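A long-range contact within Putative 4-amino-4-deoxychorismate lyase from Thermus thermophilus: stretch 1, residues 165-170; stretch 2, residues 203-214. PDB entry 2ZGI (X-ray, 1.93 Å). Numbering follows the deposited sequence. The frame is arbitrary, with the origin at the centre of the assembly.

Stretch 1 (165-170) PLLFRE
Stretch 2 (203-214) LFRPEGLRGHLL

Residues 165-169 form an extended strand, phi near -83 to -139° and psi 122 to 152°, that pairs antiparallel with strand 212-214; the axes approach to 4.6 Å, with 154° between their directions. Leu-166 faces Leu-214 and Phe-168 faces His-212 as hydrogen-bonded pairs, while Leu-167 and Leu-213 form the non-hydrogen-bonded pair between them, CA to CA 4.6 Å. Each hydrogen-bonded pair closes a two-bond ring: Leu-166 N to Leu-214 O and Leu-214 N to Leu-166 O, both 2.8 Å; Phe-168 N to His-212 O, 2.7 Å, and His-212 N to Phe-168 O, 2.8 Å. Before the second strand, Pro-206 to Gly-208 make a 3-10 turn, with Gly-208 N hydrogen-bonded to Arg-205 O at 2.7 Å. Gly-211, the loop residue just before the strand, has phi/psi 126/-153; a CB there would lie 2.5 Å from Phe-168 O and crowd the preceding carbonyl, so glycine fits on both counts.

Leu-167 (t, p) has the largest covered area, 104 of the 561 Å² buried in total. Leu-167 CD2 meets Phe-204 CE1 at 3.6 Å and Leu-209 CD2 at 4.1 Å, and Leu-167 CD1 reaches Leu-213 CD2 at 4.1 Å; a branched aliphatic end can touch all three apolar neighbours. Phe-204 (chi1 m) points toward the strand, and Leu-213 (m, t) shares the face of Leu-167. On the other face lie Leu-166 (m, p), Phe-168 (chi1 t, chi2 80°), His-212 (chi1 m) and Leu-214 (chi1 m, chi2 97°), where Phe-168 CB packs 4.2 Å from Leu-214 CD1.

At the more open end, Arg-169 (t, t, p, chi4 -107°) brings its guanidinium to the loop, with Arg-210 O and Gly-208 O at its edge, near its plane. Arg-169 NH1 makes a weak hydrogen bond to Arg-210 O, 2.7 Å, and a water donating to Gly-208 O at 2.6 Å weakly accepts from Arg-169 NH2 at 3.4 Å.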

ATOM      1  N   PRO D 165      -5.220 -14.699  16.226  1.00 30.57           N
ATOM      2  CA  PRO D 165      -6.071 -13.788  16.983  1.00 31.20           C
ATOM      3  C   PRO D 165      -7.576 -14.112  16.874  1.00 31.89           C
ATOM      4  O   PRO D 165      -8.060 -14.548  15.811  1.00 31.18           O
ATOM      5  CB  PRO D 165      -5.721 -12.415  16.400  1.00 30.86           C
ATOM      6  CG  PRO D 165      -5.263 -12.703  15.035  1.00 31.76           C
ATOM      7  CD  PRO D 165      -4.624 -14.057  15.040  1.00 30.94           C
ATOM      8  N   LEU D 166      -8.279 -13.929  17.987  1.00 33.03           N
ATOM      9  CA  LEU D 166      -9.733 -14.097  18.043  1.00 34.11           C
ATOM     10  C   LEU D 166     -10.356 -12.848  18.642  1.00 35.00           C
ATOM     11  O   LEU D 166      -9.738 -12.173  19.464  1.00 34.95           O
ATOM     12  CB  LEU D 166     -10.119 -15.280  18.935  1.00 34.53           C
ATOM     13  CG  LEU D 166      -9.759 -16.723  18.562  1.00 35.67           C
ATOM     14  CD1 LEU D 166      -8.386 -17.124  19.079  1.00 36.85           C
ATOM     15  CD2 LEU D 166     -10.780 -17.624  19.210  1.00 39.21           C
ATOM     16  N   LEU D 167     -11.599 -12.571  18.252  1.00 35.83           N
ATOM     17  CA  LEU D 167     -12.342 -11.432  18.779  1.00 37.22           C
ATOM     18  C   LEU D 167     -13.635 -11.906  19.443  1.00 38.18           C
ATOM     19  O   LEU D 167     -14.375 -12.698  18.864  1.00 38.70           O
ATOM     20  CB  LEU D 167     -12.666 -10.464  17.642  1.00 36.86           C
ATOM     21  CG  LEU D 167     -13.415  -9.172  17.989  1.00 37.02           C
ATOM     22  CD1 LEU D 167     -12.555  -8.251  18.825  1.00 36.18           C
ATOM     23  CD2 LEU D 167     -13.847  -8.487  16.701  1.00 35.25           C
ATOM     24  N   PHE D 168     -13.902 -11.422  20.654  1.00 39.92           N
ATOM     25  CA  PHE D 168     -15.141 -11.756  21.342  1.00 41.81           C
ATOM     26  C   PHE D 168     -15.935 -10.506  21.665  1.00 43.22           C
ATOM     27  O   PHE D 168     -15.446  -9.604  22.346  1.00 42.48           O
ATOM     28  CB  PHE D 168     -14.889 -12.551  22.628  1.00 41.90           C
ATOM     29  CG  PHE D 168     -16.156 -12.973  23.334  1.00 42.88           C
ATOM     30  CD1 PHE D 168     -16.872 -14.075  22.895  1.00 44.06           C
ATOM     31  CD2 PHE D 168     -16.641 -12.248  24.418  1.00 43.53           C
ATOM     32  CE1 PHE D 168     -18.056 -14.462  23.539  1.00 45.90           C
ATOM     33  CE2 PHE D 168     -17.810 -12.626  25.064  1.00 44.87           C
ATOM     34  CZ  PHE D 168     -18.517 -13.744  24.623  1.00 45.00           C
ATOM     35  N   ARG D 169     -17.170 -10.470  21.167  1.00 45.60           N
ATOM     36  CA  ARG D 169     -18.094  -9.362  21.433  1.00 47.72           C
ATOM     37  C   ARG D 169     -19.503  -9.898  21.682  1.00 48.48           C
ATOM     38  O   ARG D 169     -19.950 -10.838  21.022  1.00 48.55           O
ATOM     39  CB  ARG D 169     -18.072  -8.343  20.285  1.00 48.04           C
ATOM     40  CG  ARG D 169     -19.046  -7.168  20.449  1.00 50.43           C
ATOM     41  CD  ARG D 169     -19.113  -6.219  19.224  1.00 52.64           C
ATOM     42  NE  ARG D 169     -19.284  -6.892  17.930  1.00 54.86           N
ATOM     43  CZ  ARG D 169     -18.321  -7.011  17.015  1.00 56.93           C
ATOM     44  NH1 ARG D 169     -17.115  -6.503  17.254  1.00 57.37           N
ATOM     45  NH2 ARG D 169     -18.555  -7.633  15.858  1.00 57.63           N
ATOM     46  N   GLU D 170     -20.185  -9.289  22.654  1.00 49.68           N
ATOM     47  CA  GLU D 170     -21.555  -9.648  23.023  1.00 50.70           C
ATOM     48  C   GLU D 170     -21.625 -11.130  23.449  1.00 50.30           C
ATOM     49  O   GLU D 170     -21.422 -11.459  24.631  1.00 50.72           O
ATOM     50  CB  GLU D 170     -22.564  -9.307  21.902  1.00 51.10           C
ATOM     51  CG  GLU D 170     -22.319  -7.963  21.139  1.00 54.28           C
ATOM     52  CD  GLU D 170     -22.602  -6.689  21.961  1.00 58.11           C
ATOM     53  OE1 GLU D 170     -23.740  -6.530  22.463  1.00 59.54           O
ATOM     54  OE2 GLU D 170     -21.696  -5.828  22.074  1.00 59.00           O
ATOM     55  N   LEU D 203     -13.106 -11.577   7.684  1.00 32.97           N
ATOM     56  CA  LEU D 203     -11.978 -10.697   7.530  1.00 31.84           C
ATOM     57  C   LEU D 203     -12.297  -9.401   8.240  1.00 31.96           C
ATOM     58  O   LEU D 203     -13.354  -8.795   7.997  1.00 30.85           O
ATOM     59  CB  LEU D 203     -11.702 -10.432   6.056  1.00 32.18           C
ATOM     60  CG  LEU D 203     -11.081 -11.567   5.266  1.00 32.48           C
ATOM     61  CD1 LEU D 203     -11.364 -11.412   3.766  1.00 33.16           C
ATOM     62  CD2 LEU D 203      -9.556 -11.628   5.574  1.00 31.47           C
ATOM     63  N   PHE D 204     -11.396  -8.988   9.127  1.00 31.09           N
ATOM     64  CA  PHE D 204     -11.582  -7.806   9.986  1.00 31.54           C
ATOM     65  C   PHE D 204     -10.499  -6.771   9.735  1.00 31.51           C
ATOM     66  O   PHE D 204      -9.316  -7.113   9.612  1.00 31.24           O
ATOM     67  CB  PHE D 204     -11.542  -8.184  11.474  1.00 30.57           C
ATOM     68  CG  PHE D 204     -12.765  -8.964  11.958  1.00 33.89           C
ATOM     69  CD1 PHE D 204     -13.703  -8.354  12.784  1.00 34.65           C
ATOM     70  CD2 PHE D 204     -12.949 -10.308  11.609  1.00 32.49           C
ATOM     71  CE1 PHE D 204     -14.822  -9.064  13.242  1.00 37.54           C
ATOM     72  CE2 PHE D 204     -14.052 -11.032  12.047  1.00 34.85           C
ATOM     73  CZ  PHE D 204     -14.991 -10.412  12.872  1.00 35.93           C
ATOM     74  N   ARG D 205     -10.913  -5.505   9.675  1.00 31.57           N
ATOM     75  CA  ARG D 205     -10.011  -4.362   9.671  1.00 31.00           C
ATOM     76  C   ARG D 205      -9.728  -3.982  11.126  1.00 31.31           C
ATOM     77  O   ARG D 205     -10.522  -4.294  12.003  1.00 31.26           O
ATOM     78  CB  ARG D 205     -10.674  -3.157   8.974  1.00 31.19           C
ATOM     79  CG  ARG D 205     -11.166  -3.375   7.547  1.00 29.53           C
ATOM     80  CD  ARG D 205     -11.285  -2.057   6.767  1.00 31.09           C
ATOM     81  NE  ARG D 205      -9.998  -1.407   6.511  1.00 30.43           N
ATOM     82  CZ  ARG D 205      -9.116  -1.755   5.571  1.00 31.80           C
ATOM     83  NH1 ARG D 205      -9.350  -2.771   4.736  1.00 32.67           N
ATOM     84  NH2 ARG D 205      -7.986  -1.066   5.454  1.00 32.80           N
ATOM     85  N   PRO D 206      -8.618  -3.276  11.392  1.00 32.26           N
ATOM     86  CA  PRO D 206      -8.292  -2.842  12.769  1.00 32.71           C
ATOM     87  C   PRO D 206      -9.498  -2.242  13.517  1.00 33.43           C
ATOM     88  O   PRO D 206      -9.783  -2.617  14.649  1.00 32.72           O
ATOM     89  CB  PRO D 206      -7.226  -1.770  12.554  1.00 32.83           C
ATOM     90  CG  PRO D 206      -6.591  -2.132  11.216  1.00 32.43           C
ATOM     91  CD  PRO D 206      -7.649  -2.774  10.394  1.00 31.60           C
ATOM     92  N   GLU D 207     -10.225  -1.354  12.855  1.00 35.51           N
ATOM     93  CA  GLU D 207     -11.347  -0.635  13.446  1.00 37.00           C
ATOM     94  C   GLU D 207     -12.529  -1.553  13.690  1.00 37.39           C
ATOM     95  O   GLU D 207     -13.456  -1.212  14.431  1.00 37.94           O
ATOM     96  CB  GLU D 207     -11.780   0.504  12.521  1.00 37.75           C
ATOM     97  CG  GLU D 207     -10.651   1.096  11.681  1.00 41.27           C
ATOM     98  CD  GLU D 207     -10.472   0.379  10.338  1.00 43.59           C
ATOM     99  OE1 GLU D 207     -11.483  -0.126   9.795  1.00 46.77           O
ATOM    100  OE2 GLU D 207      -9.338   0.344   9.828  1.00 42.64           O
ATOM    101  N   GLY D 208     -12.507  -2.720  13.067  1.00 37.49           N
ATOM    102  CA  GLY D 208     -13.555  -3.707  13.279  1.00 37.72           C
ATOM    103  C   GLY D 208     -13.331  -4.506  14.543  1.00 38.21           C
ATOM    104  O   GLY D 208     -14.191  -5.309  14.941  1.00 38.19           O
ATOM    105  N   LEU D 209     -12.177  -4.298  15.179  1.00 38.10           N
ATOM    106  CA  LEU D 209     -11.812  -5.098  16.347  1.00 38.94           C
ATOM    107  C   LEU D 209     -12.368  -4.497  17.631  1.00 40.22           C
ATOM    108  O   LEU D 209     -11.633  -4.038  18.504  1.00 40.92           O
ATOM    109  CB  LEU D 209     -10.297  -5.333  16.426  1.00 37.73           C
ATOM    110  CG  LEU D 209      -9.703  -5.996  15.179  1.00 36.73           C
ATOM    111  CD1 LEU D 209      -8.187  -6.146  15.308  1.00 36.24           C
ATOM    112  CD2 LEU D 209     -10.383  -7.337  14.881  1.00 33.51           C
ATOM    113  N   ARG D 210     -13.691  -4.504  17.713  1.00 41.81           N
ATOM    114  CA  ARG D 210     -14.410  -4.046  18.888  1.00 42.51           C
ATOM    115  C   ARG D 210     -14.717  -5.253  19.739  1.00 41.87           C
ATOM    116  O   ARG D 210     -15.316  -6.217  19.273  1.00 41.85           O
ATOM    117  CB  ARG D 210     -15.717  -3.355  18.472  1.00 43.05           C
ATOM    118  CG  ARG D 210     -15.512  -2.172  17.536  1.00 47.02           C
ATOM    119  CD  ARG D 210     -14.825  -1.026  18.240  1.00 52.09           C
ATOM    120  NE  ARG D 210     -14.499   0.054  17.313  1.00 57.52           N
ATOM    121  CZ  ARG D 210     -13.323   0.210  16.703  1.00 59.41           C
ATOM    122  NH1 ARG D 210     -12.331  -0.661  16.900  1.00 60.12           N
ATOM    123  NH2 ARG D 210     -13.143   1.241  15.882  1.00 60.88           N
ATOM    124  N   GLY D 211     -14.301  -5.195  20.996  1.00 41.53           N
ATOM    125  CA  GLY D 211     -14.578  -6.279  21.911  1.00 40.85           C
ATOM    126  C   GLY D 211     -13.288  -6.748  22.543  1.00 40.28           C
ATOM    127  O   GLY D 211     -12.331  -5.987  22.655  1.00 40.15           O
ATOM    128  N   HIS D 212     -13.272  -8.016  22.936  1.00 39.55           N
ATOM    129  CA  HIS D 212     -12.112  -8.596  23.596  1.00 39.37           C
ATOM    130  C   HIS D 212     -11.314  -9.439  22.619  1.00 37.68           C
ATOM    131  O   HIS D 212     -11.833 -10.405  22.054  1.00 37.58           O
ATOM    132  CB  HIS D 212     -12.548  -9.421  24.807  1.00 39.87           C
ATOM    133  CG  HIS D 212     -13.265  -8.613  25.841  1.00 42.31           C
ATOM    134  ND1 HIS D 212     -12.601  -7.880  26.803  1.00 44.21           N
ATOM    135  CD2 HIS D 212     -14.585  -8.385  26.035  1.00 44.13           C
ATOM    136  CE1 HIS D 212     -13.483  -7.258  27.564  1.00 46.49           C
ATOM    137  NE2 HIS D 212     -14.695  -7.550  27.122  1.00 45.89           N
ATOM    138  N   LEU D 213     -10.067  -9.035  22.400  1.00 36.24           N
ATOM    139  CA  LEU D 213      -9.117  -9.845  21.640  1.00 34.61           C
ATOM    140  C   LEU D 213      -8.538 -10.960  22.506  1.00 33.81           C
ATOM    141  O   LEU D 213      -8.381 -10.804  23.726  1.00 33.22           O
ATOM    142  CB  LEU D 213      -7.969  -8.997  21.077  1.00 34.96           C
ATOM    143  CG  LEU D 213      -8.179  -8.277  19.735  1.00 37.02           C
ATOM    144  CD1 LEU D 213      -6.904  -7.519  19.342  1.00 37.79           C
ATOM    145  CD2 LEU D 213      -8.606  -9.245  18.600  1.00 33.81           C
ATOM    146  N   LEU D 214      -8.267 -12.095  21.873  1.00 32.24           N
ATOM    147  CA  LEU D 214      -7.553 -13.184  22.509  1.00 31.85           C
ATOM    148  C   LEU D 214      -6.591 -13.802  21.491  1.00 30.83           C
ATOM    149  O   LEU D 214      -6.735 -13.591  20.275  1.00 30.70           O
ATOM    150  CB  LEU D 214      -8.508 -14.253  23.071  1.00 32.08           C
ATOM    151  CG  LEU D 214      -9.547 -13.886  24.155  1.00 32.45           C
ATOM    152  CD1 LEU D 214     -10.884 -13.622  23.486  1.00 33.89           C
ATOM    153  CD2 LEU D 214      -9.691 -15.001  25.189  1.00 30.34           C
TER
HETATM  154  O   HOH W   1     -16.552  -5.691  13.933  1.00 41.68           O